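Glycoside hydrolase family 16 protein (PDB 6T2N) is an endo-acting O-glycanase, an endo beta-galactosidase of a human gut bacterium that probably starts mucin breakdown by cutting within mucin O-glycan chains. Local coordinates at residues A209-T214 and L250-Y255; G50-V55 and K305-Q310. All blocks are in the same frame, centred on the assembly; numbering follows the deposited sequence.

How the contacts relate
Near the N terminus the chain runs through 50-55, half of contact 2, whose partner 305-310 comes only after 249 intervening residues; the loop it closes therefore takes in most of the glycoside hydrolase fold. Contact 1 is nested inside that loop: strand 211-216 begins in 209-214, and 35 residues later the chain comes back alongside it at 250-255. Contact 1 bridges the two sheets at their margins, whereas contact 2 joins the N-terminal segment to the C-terminal helix. Their centres lie 24 Å apart and their nearest atoms about 7 Å, without touching. The turn at 232-234 touches both neighbourhoods, bonded to Leu250 through Asp234 and to Gln310 through Lys233.

Contact 1 of 2, residues A209-T214 and L250-Y255; sequences ASRGGT and LNTTNY
Arg211 reaches Thr252 with both terminal nitrogens, one bond sound and one weak. The sounder of the two hydrogen bonds runs from NH1 of Arg211 to OG1 of Thr252, 3.1 Å long with an N-H...O angle of 157°; the hydroxyl lies only 14° out of the guanidinium plane, at its edge. The second is weak: NH2 of Arg211 approaches the backbone O of Thr252 at 3.4 Å, again at the edge of the group and in its plane. With both acceptors on one residue, the pair may limit how the guanidinium can rotate. OG1 of Thr252 is also hydrogen-bonded to Asp249 O, its stronger partner, consistent with the hydroxyl giving its hydrogen to that carbonyl while accepting from the arginine.

The nonpolar part comes from Thr253. Its methyl CG2 sits over one face of the guanidinium, 3.6 Å from NH2 of Arg211, while its OG1 turns to Asn261 ND2 and, weakly, to Leu250 O. The arginine chain is extended from CG to NE (chi3 -170°), which carries the charged end to Thr252; on the way the side chain touches Lys246 and Ile248 of strand 243-249. Arg211 also touches a crystal neighbour, so the lattice may have some say in its pose.

The backbone of Arg211 pairs with Phe197 in one sheet, and 250-255 follows directly on strand 243-249 of the other. An arginine thus links the margins of the two sheets that make up the beta-sandwich, the jelly-roll scaffold of glycoside hydrolase family 16.

Contact 2 of 2, residues G50-V55 and K305-Q310; sequences GGWVYV and KEHAQQ
ND1 of His307, on the imidazole that Trp52 meets across this contact, is hydrogen-bonded to OG1 of Thr304, the residue just before the helix. That bond should limit rotation of the ring. The setting is the flank of the family 16 beta-sandwich, where the N-terminal segment runs beside the end of strand 292-302: Val53 pairs through its backbone with Gln303, and Val55 with Phe301. The helix 305-311 follows at once, and His307, in its first turn, meets the same N-terminal segment.

One aromatic pair carries the contact. The six-membered ring of Trp52 and the imidazole of His307 lie nearly parallel, with their planes at 25°, but offset, with little of one ring above the other; their centroids are 4.6 Å from each other. CZ3 of Trp52 lies over one face of the imidazole. The approach of Trp52 CH2 to His307 CE1 is implausibly short, so the exact offset of the rings is doubtful. The CA-CB bond of His307 points toward 50-55, and CG is anti to its carbonyl carbon (chi1 -71°), which sets the imidazole beside the tryptophan.

Trp52 also packs on Tyr302 of strand 292-302, and His307 touches Asp232 in the turn between strands 225-231 and 235-240. The helix itself is held by regular backbone bonds such as Gln309 N to Lys305 O at 2.9 Å. Three residues beyond the histidine, OE1 of Gln310 accepts a hydrogen bond from the backbone N of Lys233.

Contact 1 of 2, residues A209-T214 and L250-Y255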
loop_
_atom_site.group_PDB
_atom_site.type_symbol
_atom_site.label_atom_id
_atom_site.label_comp_id
_atom_site.label_asym_id
_atom_site.label_seq_id
_atom_site.Cartn_x
_atom_site.Cartn_y
_atom_site.Cartn_z
ATOM N N ALA A 209 -6.670 10.201 12.987
ATOM C CA ALA A 209 -5.639 11.075 13.587
ATOM C C ALA A 209 -4.355 10.688 12.889
ATOM O O ALA A 209 -3.572 9.943 13.460
ATOM C CB ALA A 209 -5.528 10.909 15.092
ATOM N N SER A 210 -4.219 11.095 11.645
ATOM C CA SER A 210 -3.106 10.635 10.791
ATOM C C SER A 210 -1.878 11.482 11.127
ATOM O O SER A 210 -2.026 12.581 11.676
ATOM C CB SER A 210 -3.486 10.692 9.340
ATOM O OG SER A 210 -3.428 12.037 8.888
ATOM N N ARG A 211 -0.708 10.929 10.878
ATOM C CA ARG A 211 0.606 11.604 10.961
ATOM C C ARG A 211 1.342 11.259 9.676
ATOM O O ARG A 211 1.321 10.067 9.321
ATOM C CB ARG A 211 1.338 11.081 12.192
ATOM C CG ARG A 211 0.410 10.659 13.326
ATOM C CD ARG A 211 1.197 10.547 14.615
ATOM N NE ARG A 211 0.415 9.925 15.670
ATOM C CZ ARG A 211 0.906 9.524 16.847
ATOM N NH1 ARG A 211 2.182 9.720 17.128
ATOM N NH2 ARG A 211 0.125 8.946 17.750
ATOM N N GLY A 212 1.858 12.244 8.948
ATOM C CA GLY A 212 2.532 11.968 7.669
ATOM C C GLY A 212 3.621 12.967 7.408
ATOM O O GLY A 212 3.528 14.061 7.883
ATOM N N GLY A 213 4.651 12.582 6.684
ATOM C CA GLY A 213 5.665 13.520 6.178
ATOM C C GLY A 213 5.743 13.422 4.677
ATOM O O GLY A 213 4.921 12.716 4.104
ATOM N N THR A 214 6.686 14.139 4.093
ATOM C CA THR A 214 6.873 14.329 2.644
ATOM C C THR A 214 8.376 14.424 2.376
ATOM O O THR A 214 9.073 15.043 3.180
ATOM C CB THR A 214 6.142 15.595 2.171
ATOM O OG1 THR A 214 7.007 16.738 2.054
ATOM C CG2 THR A 214 5.016 15.970 3.095
ATOM N N LEU A 250 5.868 4.238 18.739
ATOM C CA LEU A 250 4.657 3.399 19.043
ATOM C C LEU A 250 4.233 3.529 20.548
ATOM O O LEU A 250 3.078 3.127 20.910
ATOM C CB LEU A 250 4.955 1.947 18.638
ATOM C CG LEU A 250 4.535 1.519 17.231
ATOM C CD1 LEU A 250 4.514 2.686 16.261
ATOM C CD2 LEU A 250 5.457 0.421 16.716
ATOM N N ASN A 251 5.084 4.086 21.424
ATOM C CA ASN A 251 4.716 4.365 22.866
ATOM C C ASN A 251 3.688 5.547 23.016
ATOM O O ASN A 251 2.955 5.636 23.906
ATOM C CB ASN A 251 5.916 4.601 23.885
ATOM C CG ASN A 251 6.776 3.163 23.828
ATOM O OD1 ASN A 251 7.859 3.021 23.255
ATOM N ND2 ASN A 251 6.360 2.116 24.400
ATOM N N THR A 252 3.437 6.225 21.809
ATOM C CA THR A 252 2.426 7.316 21.616
ATOM C C THR A 252 1.163 6.846 20.840
ATOM O O THR A 252 0.127 7.561 20.885
ATOM C CB THR A 252 3.037 8.519 20.892
ATOM O OG1 THR A 252 3.138 8.047 19.547
ATOM C CG2 THR A 252 4.363 8.983 21.467
ATOM N N THR A 253 1.189 5.672 20.206
ATOM C CA THR A 253 -0.022 5.103 19.549
ATOM C C THR A 253 -0.669 4.032 20.442
ATOM O O THR A 253 -1.293 3.118 19.876
ATOM C CB THR A 253 0.303 4.533 18.165
ATOM O OG1 THR A 253 1.028 3.295 18.201
ATOM C CG2 THR A 253 1.128 5.513 17.367
ATOM N N ASN A 254 -0.585 4.156 21.769
ATOM C CA ASN A 254 -1.355 3.296 22.704
ATOM C C ASN A 254 -2.832 3.794 22.604
ATOM O O ASN A 254 -3.080 5.155 22.682
ATOM C CB ASN A 254 -0.744 3.331 24.142
ATOM C CG ASN A 254 0.327 2.234 24.441
ATOM O OD1 ASN A 254 0.090 1.111 23.874
ATOM N ND2 ASN A 254 1.440 2.433 24.792
ATOM N N TYR A 255 -3.779 2.847 22.630
ATOM C CA TYR A 255 -5.223 3.218 22.644
ATOM C C TYR A 255 -5.680 3.154 24.090
ATOM O O TYR A 255 -5.145 2.282 24.754
ATOM C CB TYR A 255 -6.100 2.274 21.803
ATOM C CG TYR A 255 -6.082 2.458 20.302
ATOM C CD1 TYR A 255 -5.881 3.697 19.715
ATOM C CD2 TYR A 255 -6.337 1.381 19.472
ATOM C CE1 TYR A 255 -5.908 3.856 18.345
ATOM C CE2 TYR A 255 -6.323 1.510 18.093
ATOM C CZ TYR A 255 -6.126 2.757 17.533
ATOM O OH TYR A 255 -6.133 2.909 16.196
#

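Contact 2 of 2, residues G50-V55 and K305-Q310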
loop_
_atom_site.group_PDB
_atom_site.type_symbol
_atom_site.label_atom_id
_atom_site.label_comp_id
_atom_site.label_asym_id
_atom_site.label_seq_id
_atom_site.Cartn_x
_atom_site.Cartn_y
_atom_site.Cartn_z
ATOM N N GLY A 50 23.531 -5.847 10.004
ATOM C CA GLY A 50 22.531 -5.735 11.076
ATOM C C GLY A 50 21.978 -7.099 11.459
ATOM O O GLY A 50 21.034 -7.128 12.264
ATOM N N GLY A 51 22.514 -8.198 10.904
ATOM C CA GLY A 51 21.964 -9.561 11.084
ATOM C C GLY A 51 20.473 -9.635 10.751
ATOM O O GLY A 51 19.740 -10.386 11.434
ATOM N N TRP A 52 20.018 -8.851 9.764
ATOM C CA TRP A 52 18.746 -9.062 9.033
ATOM C C TRP A 52 18.806 -10.418 8.336
ATOM O O TRP A 52 19.916 -10.929 8.149
ATOM C CB TRP A 52 18.564 -7.971 7.986
ATOM C CG TRP A 52 18.348 -6.620 8.580
ATOM C CD1 TRP A 52 19.227 -5.579 8.626
ATOM C CD2 TRP A 52 17.146 -6.160 9.208
ATOM N NE1 TRP A 52 18.645 -4.494 9.225
ATOM C CE2 TRP A 52 17.370 -4.820 9.589
ATOM C CE3 TRP A 52 15.910 -6.752 9.460
ATOM C CZ2 TRP A 52 16.413 -4.062 10.249
ATOM C CZ3 TRP A 52 14.952 -5.995 10.094
ATOM C CH2 TRP A 52 15.213 -4.679 10.505
ATOM N N VAL A 53 17.669 -10.975 7.931
ATOM C CA VAL A 53 17.659 -12.190 7.070
ATOM C C VAL A 53 16.317 -12.230 6.338
ATOM O O VAL A 53 15.282 -11.999 7.039
ATOM C CB VAL A 53 17.999 -13.504 7.819
ATOM C CG1 VAL A 53 17.415 -13.622 9.211
ATOM C CG2 VAL A 53 17.611 -14.729 7.007
ATOM N N TYR A 54 16.392 -12.440 4.999
ATOM C CA TYR A 54 15.259 -12.590 4.050
ATOM C C TYR A 54 14.277 -13.579 4.663
ATOM O O TYR A 54 14.691 -14.613 5.186
ATOM C CB TYR A 54 15.704 -13.103 2.670
ATOM C CG TYR A 54 14.746 -12.879 1.513
ATOM C CD1 TYR A 54 14.652 -11.638 0.913
ATOM C CD2 TYR A 54 13.948 -13.887 0.991
ATOM C CE1 TYR A 54 13.788 -11.394 -0.144
ATOM C CE2 TYR A 54 13.089 -13.663 -0.083
ATOM C CZ TYR A 54 13.006 -12.407 -0.669
ATOM O OH TYR A 54 12.175 -12.091 -1.731
ATOM N N VAL A 55 13.002 -13.230 4.611
ATOM C CA VAL A 55 11.887 -14.042 5.177
ATOM C C VAL A 55 10.819 -14.251 4.099
ATOM O O VAL A 55 10.158 -15.297 4.159
ATOM C CB VAL A 55 11.276 -13.380 6.432
ATOM C CG1 VAL A 55 10.395 -14.366 7.184
ATOM C CG2 VAL A 55 12.336 -12.790 7.364
ATOM N N LYS A 305 16.576 -11.776 14.506
ATOM C CA LYS A 305 16.145 -12.664 15.615
ATOM C C LYS A 305 15.178 -11.855 16.481
ATOM O O LYS A 305 14.095 -12.371 16.856
ATOM C CB LYS A 305 17.365 -13.095 16.434
ATOM C CG LYS A 305 17.076 -14.028 17.607
ATOM C CD LYS A 305 17.478 -15.484 17.373
ATOM C CE LYS A 305 18.948 -15.758 17.634
ATOM N NZ LYS A 305 19.379 -17.072 17.107
ATOM N N GLU A 306 15.586 -10.608 16.736
ATOM C CA GLU A 306 14.891 -9.598 17.565
ATOM C C GLU A 306 13.448 -9.379 17.057
ATOM O O GLU A 306 12.505 -9.437 17.881
ATOM C CB GLU A 306 15.770 -8.341 17.535
ATOM C CG GLU A 306 15.315 -7.229 18.470
ATOM C CD GLU A 306 15.590 -7.475 19.945
ATOM O OE1 GLU A 306 16.039 -8.603 20.289
ATOM O OE2 GLU A 306 15.352 -6.537 20.745
ATOM N N HIS A 307 13.257 -9.126 15.752
ATOM C CA HIS A 307 11.930 -8.731 15.130
ATOM C C HIS A 307 10.909 -9.902 15.144
ATOM O O HIS A 307 9.659 -9.624 15.502
ATOM C CB HIS A 307 12.003 -8.293 13.660
ATOM C CG HIS A 307 12.727 -6.868 13.564
ATOM N ND1 HIS A 307 14.111 -6.714 13.426
ATOM C CD2 HIS A 307 12.277 -5.488 13.568
ATOM C CE1 HIS A 307 14.475 -5.360 13.315
ATOM N NE2 HIS A 307 13.371 -4.540 13.453
ATOM N N ALA A 308 11.388 -11.124 14.942
ATOM C CA ALA A 308 10.553 -12.345 15.086
ATOM C C ALA A 308 10.267 -12.665 16.566
ATOM O O ALA A 308 9.180 -13.227 16.832
ATOM C CB ALA A 308 11.268 -13.472 14.408
ATOM N N GLN A 309 11.218 -12.351 17.461
ATOM C CA GLN A 309 11.113 -12.458 18.948
ATOM C C GLN A 309 9.932 -11.602 19.460
ATOM O O GLN A 309 9.011 -12.171 20.147
ATOM C CB GLN A 309 12.443 -11.990 19.549
ATOM C CG GLN A 309 12.760 -12.500 20.945
ATOM C CD GLN A 309 14.067 -13.257 20.959
ATOM O OE1 GLN A 309 14.909 -13.118 20.063
ATOM N NE2 GLN A 309 14.255 -14.056 22.000
ATOM N N GLN A 310 9.957 -10.289 19.157
ATOM C CA GLN A 310 8.962 -9.302 19.662
ATOM C C GLN A 310 7.551 -9.754 19.219
ATOM O O GLN A 310 6.611 -9.584 20.025
ATOM C CB GLN A 310 9.306 -7.843 19.261
ATOM C CG GLN A 310 10.566 -7.190 19.947
ATOM C CD GLN A 310 10.815 -5.765 19.271
ATOM O OE1 GLN A 310 9.961 -5.059 18.730
ATOM N NE2 GLN A 310 12.021 -5.355 19.250
#